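Local atomic coordinates of DNA methyltransferase (Nicotiana tabacum, PDB entry 4ONQ), a protein that probably transfers methyl groups to the C5 position of cytosines in DNA, this chain being the catalytic domain of a plant de novo methyltransferase. Residues A[84-89]-A[221-226]. The protein carries 5 engineered substitutions. Sequence-based numbering, arbitrary orientation.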
loop_
_atom_site.group_PDB
_atom_site.type_symbol
_atom_site.label_atom_id
_atom_site.label_comp_id
_atom_site.label_asym_id
_atom_site.label_seq_id
_atom_site.Cartn_x
_atom_site.Cartn_y
_atom_site.Cartn_z
ATOM N N HIS A 84 -13.435 -1.720 -5.742
ATOM C CA HIS A 84 -13.117 -2.875 -6.571
ATOM C C HIS A 84 -14.342 -3.715 -6.924
ATOM O O HIS A 84 -15.421 -3.519 -6.370
ATOM C CB HIS A 84 -12.055 -3.737 -5.886
ATOM C CG HIS A 84 -12.464 -4.240 -4.538
ATOM N ND1 HIS A 84 -13.118 -5.440 -4.358
ATOM C CD2 HIS A 84 -12.312 -3.706 -3.303
ATOM C CE1 HIS A 84 -13.347 -5.625 -3.070
ATOM N NE2 HIS A 84 -12.872 -4.586 -2.409
ATOM N N ASN A 85 -14.159 -4.645 -7.856
ATOM C CA ASN A 85 -15.224 -5.549 -8.269
ATOM C C ASN A 85 -14.836 -7.013 -8.059
ATOM O O ASN A 85 -15.285 -7.899 -8.786
ATOM C CB ASN A 85 -15.608 -5.291 -9.730
ATOM C CG ASN A 85 -14.465 -5.569 -10.700
ATOM O OD1 ASN A 85 -13.323 -5.804 -10.293
ATOM N ND2 ASN A 85 -14.768 -5.530 -11.993
ATOM N N LEU A 86 -13.996 -7.254 -7.059
ATOM C CA LEU A 86 -13.528 -8.597 -6.735
ATOM C C LEU A 86 -14.552 -9.304 -5.873
ATOM O O LEU A 86 -15.337 -8.653 -5.187
ATOM C CB LEU A 86 -12.220 -8.517 -5.944
ATOM C CG LEU A 86 -11.078 -7.740 -6.591
ATOM C CD1 LEU A 86 -10.001 -7.390 -5.567
ATOM C CD2 LEU A 86 -10.499 -8.547 -7.735
ATOM N N PRO A 87 -14.545 -10.645 -5.901
ATOM C CA PRO A 87 -15.302 -11.392 -4.895
ATOM C C PRO A 87 -14.741 -11.079 -3.517
ATOM O O PRO A 87 -13.549 -10.793 -3.382
ATOM C CB PRO A 87 -15.048 -12.856 -5.268
ATOM C CG PRO A 87 -13.864 -12.838 -6.182
ATOM C CD PRO A 87 -13.911 -11.529 -6.891
ATOM N N VAL A 88 -15.594 -11.135 -2.506
ATOM C CA VAL A 88 -15.248 -10.658 -1.176
ATOM C C VAL A 88 -15.080 -11.840 -0.217
ATOM O O VAL A 88 -14.500 -11.721 0.864
ATOM C CB VAL A 88 -16.299 -9.602 -0.713
ATOM C CG1 VAL A 88 -16.511 -9.601 0.788
ATOM C CG2 VAL A 88 -15.889 -8.213 -1.199
ATOM N N GLU A 89 -15.538 -13.005 -0.650
ATOM C CA GLU A 89 -15.483 -14.190 0.197
ATOM C C GLU A 89 -14.309 -15.098 -0.157
ATOM O O GLU A 89 -13.772 -15.031 -1.265
ATOM C CB GLU A 89 -16.806 -14.955 0.123
ATOM C CG GLU A 89 -17.999 -14.145 0.608
ATOM C CD GLU A 89 -19.326 -14.767 0.222
ATOM O OE1 GLU A 89 -20.378 -14.206 0.599
ATOM O OE2 GLU A 89 -19.317 -15.814 -0.459
ATOM N N SER A 221 -6.198 -12.100 -2.921
ATOM C CA SER A 221 -5.999 -13.535 -2.719
ATOM C C SER A 221 -7.076 -14.374 -3.403
ATOM O O SER A 221 -6.825 -15.508 -3.800
ATOM C CB SER A 221 -5.945 -13.868 -1.228
ATOM O OG SER A 221 -7.194 -13.635 -0.612
ATOM N N VAL A 222 -8.266 -13.799 -3.551
ATOM C CA VAL A 222 -9.375 -14.455 -4.237
ATOM C C VAL A 222 -9.060 -14.759 -5.701
ATOM O O VAL A 222 -9.767 -15.531 -6.346
ATOM C CB VAL A 222 -10.656 -13.594 -4.197
ATOM C CG1 VAL A 222 -11.032 -13.257 -2.761
ATOM C CG2 VAL A 222 -10.465 -12.320 -5.015
ATOM N N LEU A 223 -8.000 -14.152 -6.226
ATOM C CA LEU A 223 -7.647 -14.330 -7.629
ATOM C C LEU A 223 -6.855 -15.601 -7.885
ATOM O O LEU A 223 -6.774 -16.059 -9.025
ATOM C CB LEU A 223 -6.852 -13.134 -8.147
ATOM C CG LEU A 223 -7.578 -11.796 -8.173
ATOM C CD1 LEU A 223 -6.706 -10.742 -8.851
ATOM C CD2 LEU A 223 -8.912 -11.944 -8.882
ATOM N N LYS A 224 -6.271 -16.168 -6.834
ATOM C CA LYS A 224 -5.358 -17.300 -6.998
ATOM C C LYS A 224 -6.012 -18.516 -7.650
ATOM O O LYS A 224 -5.415 -19.160 -8.513
ATOM C CB LYS A 224 -4.727 -17.697 -5.663
ATOM C CG LYS A 224 -3.691 -18.803 -5.781
ATOM C CD LYS A 224 -2.961 -19.000 -4.460
ATOM C CE LYS A 224 -1.827 -19.999 -4.608
ATOM N NZ LYS A 224 -0.972 -19.647 -5.774
ATOM N N ASP A 225 -7.231 -18.819 -7.287
ATOM C CA ASP A 225 -7.840 -19.969 -7.878
ATOM C C ASP A 225 -8.279 -19.672 -9.278
ATOM O O ASP A 225 -8.305 -20.526 -10.115
ATOM C CB ASP A 225 -9.035 -20.428 -7.057
ATOM C CG ASP A 225 -8.676 -21.508 -6.083
ATOM O OD1 ASP A 225 -7.582 -22.085 -6.256
ATOM O OD2 ASP A 225 -9.469 -21.796 -5.159
ATOM N N LEU A 226 -8.630 -18.431 -9.532
ATOM C CA LEU A 226 -9.187 -18.056 -10.821
ATOM C C LEU A 226 -8.188 -18.104 -11.977
ATOM O O LEU A 226 -8.578 -18.350 -13.116
ATOM C CB LEU A 226 -9.828 -16.670 -10.738
ATOM C CG LEU A 226 -10.997 -16.529 -9.763
ATOM C CD1 LEU A 226 -11.462 -15.082 -9.702
ATOM C CD2 LEU A 226 -12.143 -17.441 -10.168
#
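P87 and V222 join two loops at the Rossmann-like sheet of the catalytic domain of a DRM enzyme, a class I methyltransferase, and make a worked example of how one branched side chain can serve two kinds of neighbour. The loop 84-89 runs on from strand 79-84, whereas 221-226 follows helix 213-220 and leads toward strand 231-236; a single valine does most of the work of joining them. V222 points toward the other loop and lays its CG2 methyl against the proline ring, 3.6 Å from P87 CG, the two side chains crossing at a slant. With CG1 anti to the carbonyl carbon and beside the backbone N (chi1 -56°), this methyl faces the carbonyls of the proline loop: V222 CG1 lies 3.6 Å from P87 O, and E89 O is equally near. These are van der Waals contacts, and the two loops meet without a polar bond between them. An alanine in place of V222 would probably leave the ring of P87 without its methyl partner and open a gap beside both carbonyl oxygens. Polar bonds to the rest of the chain hold both loops: S221 OG bonds to F92 N and Y218 O, and N85 OD1 to F40 N, tying the first loop to strand 39-45, the neighbour of strand 79-84 in the sheet. Within the first loop the N-H of L86 makes a weak bond to H84 ND1, 3.4 Å from L86 N, approaching the ring at its edge and in its plane. F39 and Y41 of strand 39-45 also touch the side chain of L86. Deeper in, the buried L86 and L223 cross at about a right angle and meet tip to tip, L86 CD2 standing 3.9 Å from L223 CD2.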